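Local coordinates for protein hydroquinone dioxygenase large subunit (Pseudomonas sp., PDB 4ZXA) that catalyses, as the large subunit of a two-subunit metal-dependent hydroquinone 1,2-dioxygenase, what is probably the oxygen-dependent ring cleavage of hydroquinone, at residues 258-263 with 322-327; 95-100 with 117-122. One frame throughout, in Å; residues are numbered along the deposited sequence.

How the contacts relate
From the N terminus, contact 2 comes first: it pairs strand 97-102 with strand 116-121 and closes a short loop of 16 residues that carries helix 107-111. Contact 1 follows and closes a far longer excursion, 58 residues rich in strands, by bringing helix 323-329 back against the turn that leads into strand 262-266. The two lie in series, neither nested nor crossed, with centres about 19 Å apart. One eight-stranded sheet links them: strand 116-121 is at one edge, and strand 251-257, further in, leads to the turn of contact 1. They also touch directly, where Tyr95 OH of contact 2 hydrogen-bonds Asp259 OD2 of contact 1.

Contact 1: residues 258-263 with 322-327. With CD (cadmium ion), chain I; H8N (4-hydroxybenzonitrile), chain J.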
loop_
_atom_site.group_PDB
_atom_site.type_symbol
_atom_site.label_atom_id
_atom_site.label_comp_id
_atom_site.label_asym_id
_atom_site.label_seq_id
_atom_site.Cartn_x
_atom_site.Cartn_y
_atom_site.Cartn_z
ATOM N N ASN E 258 -12.546 -4.615 15.539
ATOM C CA ASN E 258 -13.911 -4.960 15.947
ATOM C C ASN E 258 -14.332 -4.458 17.344
ATOM O O ASN E 258 -13.488 -4.230 18.201
ATOM C CB ASN E 258 -14.087 -6.481 15.878
ATOM C CG ASN E 258 -14.368 -6.988 14.466
ATOM O OD1 ASN E 258 -14.137 -6.291 13.475
ATOM N ND2 ASN E 258 -14.875 -8.214 14.374
ATOM N N ASP E 259 -15.635 -4.300 17.577
ATOM C CA ASP E 259 -16.129 -4.102 18.946
ATOM C C ASP E 259 -17.390 -4.922 19.249
ATOM O O ASP E 259 -18.071 -4.701 20.258
ATOM C CB ASP E 259 -16.391 -2.621 19.224
ATOM C CG ASP E 259 -17.650 -2.118 18.551
ATOM O OD1 ASP E 259 -18.123 -2.767 17.596
ATOM O OD2 ASP E 259 -18.164 -1.067 18.982
ATOM N N ARG E 260 -17.704 -5.842 18.342
ATOM C CA ARG E 260 -18.774 -6.813 18.512
ATOM C C ARG E 260 -18.365 -8.009 17.670
ATOM O O ARG E 260 -17.479 -7.888 16.846
ATOM C CB ARG E 260 -20.099 -6.249 18.008
ATOM C CG ARG E 260 -20.056 -5.732 16.577
ATOM C CD ARG E 260 -21.176 -4.724 16.307
ATOM N NE ARG E 260 -20.995 -3.560 17.168
ATOM C CZ ARG E 260 -21.958 -2.714 17.526
ATOM N NH1 ARG E 260 -23.198 -2.889 17.081
ATOM N NH2 ARG E 260 -21.672 -1.685 18.329
ATOM N N VAL E 261 -18.986 -9.160 17.875
ATOM C CA VAL E 261 -18.728 -10.307 17.023
ATOM C C VAL E 261 -19.392 -10.047 15.662
ATOM O O VAL E 261 -20.513 -9.529 15.605
ATOM C CB VAL E 261 -19.305 -11.599 17.651
ATOM C CG1 VAL E 261 -19.284 -12.746 16.645
ATOM C CG2 VAL E 261 -18.540 -11.986 18.909
ATOM N N GLU E 262 -18.700 -10.388 14.575
ATOM C CA GLU E 262 -19.284 -10.321 13.237
ATOM C C GLU E 262 -19.395 -11.714 12.650
ATOM O O GLU E 262 -18.584 -12.585 12.988
ATOM C CB GLU E 262 -18.411 -9.495 12.306
ATOM C CG GLU E 262 -18.331 -8.046 12.668
ATOM C CD GLU E 262 -17.135 -7.364 12.042
ATOM O OE1 GLU E 262 -16.196 -8.087 11.633
ATOM O OE2 GLU E 262 -17.140 -6.119 11.953
ATOM N N TRP E 263 -20.377 -11.917 11.766
ATOM C CA TRP E 263 -20.514 -13.180 11.045
ATOM C C TRP E 263 -20.385 -12.999 9.531
ATOM O O TRP E 263 -21.042 -12.150 8.925
ATOM C CB TRP E 263 -21.831 -13.872 11.392
ATOM C CG TRP E 263 -21.893 -14.348 12.816
ATOM C CD1 TRP E 263 -22.238 -13.609 13.914
ATOM C CD2 TRP E 263 -21.611 -15.672 13.299
ATOM N NE1 TRP E 263 -22.190 -14.392 15.053
ATOM C CE2 TRP E 263 -21.805 -15.658 14.700
ATOM C CE3 TRP E 263 -21.231 -16.871 12.689
ATOM C CZ2 TRP E 263 -21.620 -16.792 15.488
ATOM C CZ3 TRP E 263 -21.043 -17.985 13.471
ATOM C CH2 TRP E 263 -21.243 -17.943 14.853
ATOM N N ASN E 322 -27.861 -1.914 22.429
ATOM C CA ASN E 322 -27.017 -1.970 23.627
ATOM C C ASN E 322 -25.836 -2.943 23.540
ATOM O O ASN E 322 -25.275 -3.346 24.561
ATOM C CB ASN E 322 -27.856 -2.227 24.889
ATOM C CG ASN E 322 -28.365 -3.671 24.984
ATOM O OD1 ASN E 322 -28.329 -4.421 24.010
ATOM N ND2 ASN E 322 -28.823 -4.064 26.170
ATOM N N LEU E 323 -25.460 -3.314 22.319
ATOM C CA LEU E 323 -24.330 -4.230 22.111
ATOM C C LEU E 323 -23.047 -3.803 22.838
ATOM O O LEU E 323 -22.442 -4.611 23.535
ATOM C CB LEU E 323 -24.062 -4.465 20.617
ATOM C CG LEU E 323 -24.743 -5.681 19.954
ATOM C CD1 LEU E 323 -25.853 -6.264 20.811
ATOM C CD2 LEU E 323 -25.277 -5.331 18.572
ATOM N N PRO E 324 -22.626 -2.535 22.689
ATOM C CA PRO E 324 -21.410 -2.129 23.410
ATOM C C PRO E 324 -21.527 -2.426 24.905
ATOM O O PRO E 324 -20.583 -2.961 25.498
ATOM C CB PRO E 324 -21.335 -0.620 23.155
ATOM C CG PRO E 324 -22.052 -0.444 21.855
ATOM C CD PRO E 324 -23.172 -1.449 21.860
ATOM N N HIS E 325 -22.674 -2.101 25.506
ATOM C CA HIS E 325 -22.903 -2.449 26.912
ATOM C C HIS E 325 -22.728 -3.950 27.166
ATOM O O HIS E 325 -22.001 -4.342 28.079
ATOM C CB HIS E 325 -24.277 -1.996 27.393
ATOM C CG HIS E 325 -24.718 -2.675 28.655
ATOM N ND1 HIS E 325 -24.038 -2.542 29.848
ATOM C CD2 HIS E 325 -25.752 -3.513 28.901
ATOM C CE1 HIS E 325 -24.644 -3.266 30.776
ATOM N NE2 HIS E 325 -25.685 -3.863 30.231
ATOM N N LEU E 326 -23.364 -4.788 26.347
ATOM C CA LEU E 326 -23.255 -6.241 26.544
ATOM C C LEU E 326 -21.820 -6.745 26.527
ATOM O O LEU E 326 -21.458 -7.605 27.333
ATOM C CB LEU E 326 -24.087 -7.002 25.531
ATOM C CG LEU E 326 -25.572 -6.650 25.586
ATOM C CD1 LEU E 326 -26.354 -7.490 24.613
ATOM C CD2 LEU E 326 -26.063 -6.850 26.992
ATOM N N TYR E 327 -20.996 -6.214 25.618
ATOM C CA TYR E 327 -19.599 -6.651 25.519
ATOM C C TYR E 327 -18.753 -6.130 26.673
ATOM O O TYR E 327 -17.978 -6.877 27.254
ATOM C CB TYR E 327 -18.976 -6.302 24.152
ATOM C CG TYR E 327 -19.490 -7.187 23.042
ATOM C CD1 TYR E 327 -18.946 -8.453 22.825
ATOM C CD2 TYR E 327 -20.551 -6.787 22.247
ATOM C CE1 TYR E 327 -19.438 -9.294 21.820
ATOM C CE2 TYR E 327 -21.046 -7.610 21.243
ATOM C CZ TYR E 327 -20.485 -8.860 21.037
ATOM O OH TYR E 327 -20.980 -9.660 20.040
HETATM CD CD CD I . -14.768 -6.197 11.227
HETATM N NAA H8N J . -15.422 -5.582 9.068
HETATM C CAC H8N J . -15.794 -5.542 7.988
HETATM C CAI H8N J . -16.282 -5.534 6.577
HETATM C CAF H8N J . -16.298 -6.735 5.879
HETATM C CAD H8N J . -16.743 -6.769 4.561
HETATM C CAH H8N J . -17.161 -5.581 3.982
HETATM O OAB H8N J . -17.588 -5.599 2.682
HETATM C CAE H8N J . -17.145 -4.377 4.678
HETATM C CAG H8N J . -16.704 -4.355 5.992
#
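The phenolic oxygen of Tyr327 accepts the backbone N-H of Val261, with N to OH 3.0 Å and an almost straight angle of 172° at the hydrogen. That bond is the polar link between the helix starting at Leu323 and the turn 258-261. Arg260 CA covers one face of the tyrosine ring, offset toward the rim and 3.9 Å from the centroid, a CH-pi contact, while Arg260 CB touches CE2 at 3.6 Å. The side chains of Val261 and Tyr327 cross at about a right angle, with CB and CG2 of the valine against the hydroxyl.

From there the Arg260 side chain heads for the start of the helix. Its CG takes the crowded position between backbone N and carbonyl carbon (chi1 54°), and the chain bends at chi3. The guanidinium has Leu323 CB over one face and its NH2 beside the Pro324 ring, 3.8 Å from CG. NE, in contrast, turns to Asp259 OD1 at 3.0 Å, a salt bridge that meets the carboxylate from above its plane; the other oxygen, OD2, is hydrogen-bonded to Tyr95.

On the far side of the turn from the helix lies the metal. Asn258 OD1 binds cadmium at 2.3 Å, Glu262 chelates it through both oxygens, and the nitrile NAA of 4-hydroxybenzonitrile coordinates at 2.3 Å. With His256 and His303 completing the set, and His256, Asn258 and Glu262 spaced as in the first cupin motif, this is the metal site of a cupin barrel.

Contact 2: residues 95-100 with 117-122; sequences YGKVDL and TENFET
Asp99 and Asn119 stand next to each other on one face of two neighbouring antiparallel strands, a non-hydrogen-bonded pair at the edge of an eight-stranded sheet, and their side chains cross obliquely. The amide plane stands 83° from the carboxylate plane, and ND2 gives its N-H to Asp99 OD1 at 2.7 Å, nearly straight at 171°. Asn119 CG lies anti to the backbone N (chi1 -169°); its side chain crosses that of Lys97 at about a right angle, with OD1 against Lys97 CB at 3.3 Å. An alanine in place of Asn119 would probably leave Asp99 OD1 without this donor and open a gap beside the Lys97 methylenes. The second oxygen of Asp99, OD2, lies 3.6 Å from the methyl Thr117 CG2.

Lys97 and Glu121, also on this face, run side by side and point the same way. Both chains are bent, the lysine at chi4 and the glutamate at chi2, and they end in a salt bridge from NZ to OE2 of 3.0 Å, met on the syn side of the carboxylate.

On the opposite face Val98, Leu100 and Phe120 are buried, with Glu118 beside them. Val98 O lies in plane at the edge of the Phe120 ring, whose CE2 comes within 4.1 Å of Leu100 CB; Leu34 packs on both side chains. Val98 with Phe120 and Leu100 with Glu118 are the hydrogen-bonded pairs, the Phe120 N to Val98 O bond being weak.

One more backbone bond, Thr122 N to Gly96 O, follows the last paired residues. The backbone angles of Gly96 would jam a CB against the preceding carbonyl, so they call for glycine. A water joins Gly96 N, 3.1 Å from it, to Thr122 OG1, at 2.6 Å.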
loop_
_atom_site.group_PDB
_atom_site.type_symbol
_atom_site.label_atom_id
_atom_site.label_comp_id
_atom_site.label_asym_id
_atom_site.label_seq_id
_atom_site.Cartn_x
_atom_site.Cartn_y
_atom_site.Cartn_z
ATOM N N TYR E 95 -20.754 6.400 18.341
ATOM C CA TYR E 95 -22.203 6.499 18.174
ATOM C C TYR E 95 -22.907 7.803 18.574
ATOM O O TYR E 95 -23.851 7.797 19.355
ATOM C CB TYR E 95 -22.846 5.271 18.811
ATOM C CG TYR E 95 -21.991 4.051 18.580
ATOM C CD1 TYR E 95 -21.679 3.640 17.292
ATOM C CD2 TYR E 95 -21.459 3.337 19.638
ATOM C CE1 TYR E 95 -20.888 2.542 17.067
ATOM C CE2 TYR E 95 -20.664 2.237 19.422
ATOM C CZ TYR E 95 -20.384 1.843 18.134
ATOM O OH TYR E 95 -19.594 0.746 17.910
ATOM N N GLY E 96 -22.402 8.915 18.049
ATOM C CA GLY E 96 -22.925 10.244 18.323
ATOM C C GLY E 96 -21.749 11.190 18.266
ATOM O O GLY E 96 -21.839 12.330 17.826
ATOM N N LYS E 97 -20.630 10.664 18.727
ATOM C CA LYS E 97 -19.310 11.291 18.655
ATOM C C LYS E 97 -18.344 10.345 17.930
ATOM O O LYS E 97 -18.481 9.122 18.012
ATOM C CB LYS E 97 -18.781 11.592 20.061
ATOM C CG LYS E 97 -19.526 12.707 20.799
ATOM C CD LYS E 97 -19.308 12.612 22.318
ATOM C CE LYS E 97 -19.512 13.960 23.012
ATOM N NZ LYS E 97 -20.825 14.605 22.699
ATOM N N VAL E 98 -17.373 10.901 17.213
ATOM C CA VAL E 98 -16.366 10.082 16.551
ATOM C C VAL E 98 -14.968 10.606 16.839
ATOM O O VAL E 98 -14.688 11.781 16.600
ATOM C CB VAL E 98 -16.545 10.071 15.018
ATOM C CG1 VAL E 98 -15.379 9.348 14.362
ATOM C CG2 VAL E 98 -17.874 9.438 14.624
ATOM N N ASP E 99 -14.093 9.736 17.340
ATOM C CA ASP E 99 -12.685 10.078 17.505
ATOM C C ASP E 99 -11.961 10.040 16.163
ATOM O O ASP E 99 -12.073 9.071 15.426
ATOM C CB ASP E 99 -11.999 9.094 18.453
ATOM C CG ASP E 99 -12.144 9.482 19.908
ATOM O OD1 ASP E 99 -12.884 10.445 20.186
ATOM O OD2 ASP E 99 -11.533 8.822 20.780
ATOM N N LEU E 100 -11.215 11.098 15.847
ATOM C CA LEU E 100 -10.214 11.025 14.782
ATOM C C LEU E 100 -8.857 10.951 15.447
ATOM O O LEU E 100 -8.529 11.797 16.277
ATOM C CB LEU E 100 -10.267 12.239 13.860
ATOM C CG LEU E 100 -9.232 12.239 12.738
ATOM C CD1 LEU E 100 -9.306 10.961 11.905
ATOM C CD2 LEU E 100 -9.447 13.437 11.844
ATOM N N THR E 117 -5.304 12.389 19.303
ATOM C CA THR E 117 -6.706 12.034 19.066
ATOM C C THR E 117 -7.585 13.231 19.396
ATOM O O THR E 117 -7.283 13.964 20.333
ATOM C CB THR E 117 -7.181 10.891 19.986
ATOM O OG1 THR E 117 -6.189 9.861 20.047
ATOM C CG2 THR E 117 -8.522 10.325 19.491
ATOM N N GLU E 118 -8.665 13.426 18.640
ATOM C CA GLU E 118 -9.633 14.475 18.955
ATOM C C GLU E 118 -11.045 14.003 18.662
ATOM O O GLU E 118 -11.275 13.320 17.669
ATOM C CB GLU E 118 -9.354 15.767 18.180
ATOM C CG GLU E 118 -10.416 16.839 18.448
ATOM C CD GLU E 118 -9.999 18.234 18.011
ATOM O OE1 GLU E 118 -8.861 18.395 17.509
ATOM O OE2 GLU E 118 -10.810 19.176 18.179
ATOM N N ASN E 119 -11.985 14.376 19.526
ATOM C CA ASN E 119 -13.368 13.910 19.426
ATOM C C ASN E 119 -14.250 14.893 18.668
ATOM O O ASN E 119 -14.030 16.098 18.731
ATOM C CB ASN E 119 -13.933 13.661 20.817
ATOM C CG ASN E 119 -15.262 12.938 20.786
ATOM O OD1 ASN E 119 -16.323 13.556 20.886
ATOM N ND2 ASN E 119 -15.215 11.619 20.650
ATOM N N PHE E 120 -15.240 14.382 17.942
ATOM C CA PHE E 120 -16.067 15.242 17.096
ATOM C C PHE E 120 -17.533 14.829 17.095
ATOM O O PHE E 120 -17.851 13.646 17.153
ATOM C CB PHE E 120 -15.545 15.252 15.655
ATOM C CG PHE E 120 -14.200 15.900 15.499
ATOM C CD1 PHE E 120 -14.092 17.264 15.284
ATOM C CD2 PHE E 120 -13.036 15.144 15.542
ATOM C CE1 PHE E 120 -12.848 17.873 15.120
ATOM C CE2 PHE E 120 -11.780 15.746 15.386
ATOM C CZ PHE E 120 -11.689 17.118 15.177
ATOM N N GLU E 121 -18.426 15.812 17.027
ATOM C CA GLU E 121 -19.843 15.526 16.837
ATOM C C GLU E 121 -20.001 14.939 15.443
ATOM O O GLU E 121 -19.568 15.531 14.452
ATOM C CB GLU E 121 -20.681 16.799 16.972
ATOM C CG GLU E 121 -20.604 17.489 18.338
ATOM C CD GLU E 121 -21.240 16.671 19.452
ATOM O OE1 GLU E 121 -22.182 15.895 19.169
ATOM O OE2 GLU E 121 -20.793 16.802 20.613
ATOM N N THR E 122 -20.623 13.776 15.354
ATOM C CA THR E 122 -20.691 13.081 14.077
ATOM C C THR E 122 -20.998 13.974 12.861
ATOM O O THR E 122 -20.317 13.892 11.837
ATOM C CB THR E 122 -21.664 11.911 14.151
ATOM O OG1 THR E 122 -21.212 11.009 15.165
ATOM C CG2 THR E 122 -21.730 11.182 12.822
HETATM O O HOH W 1 -21.275 8.365 15.242
#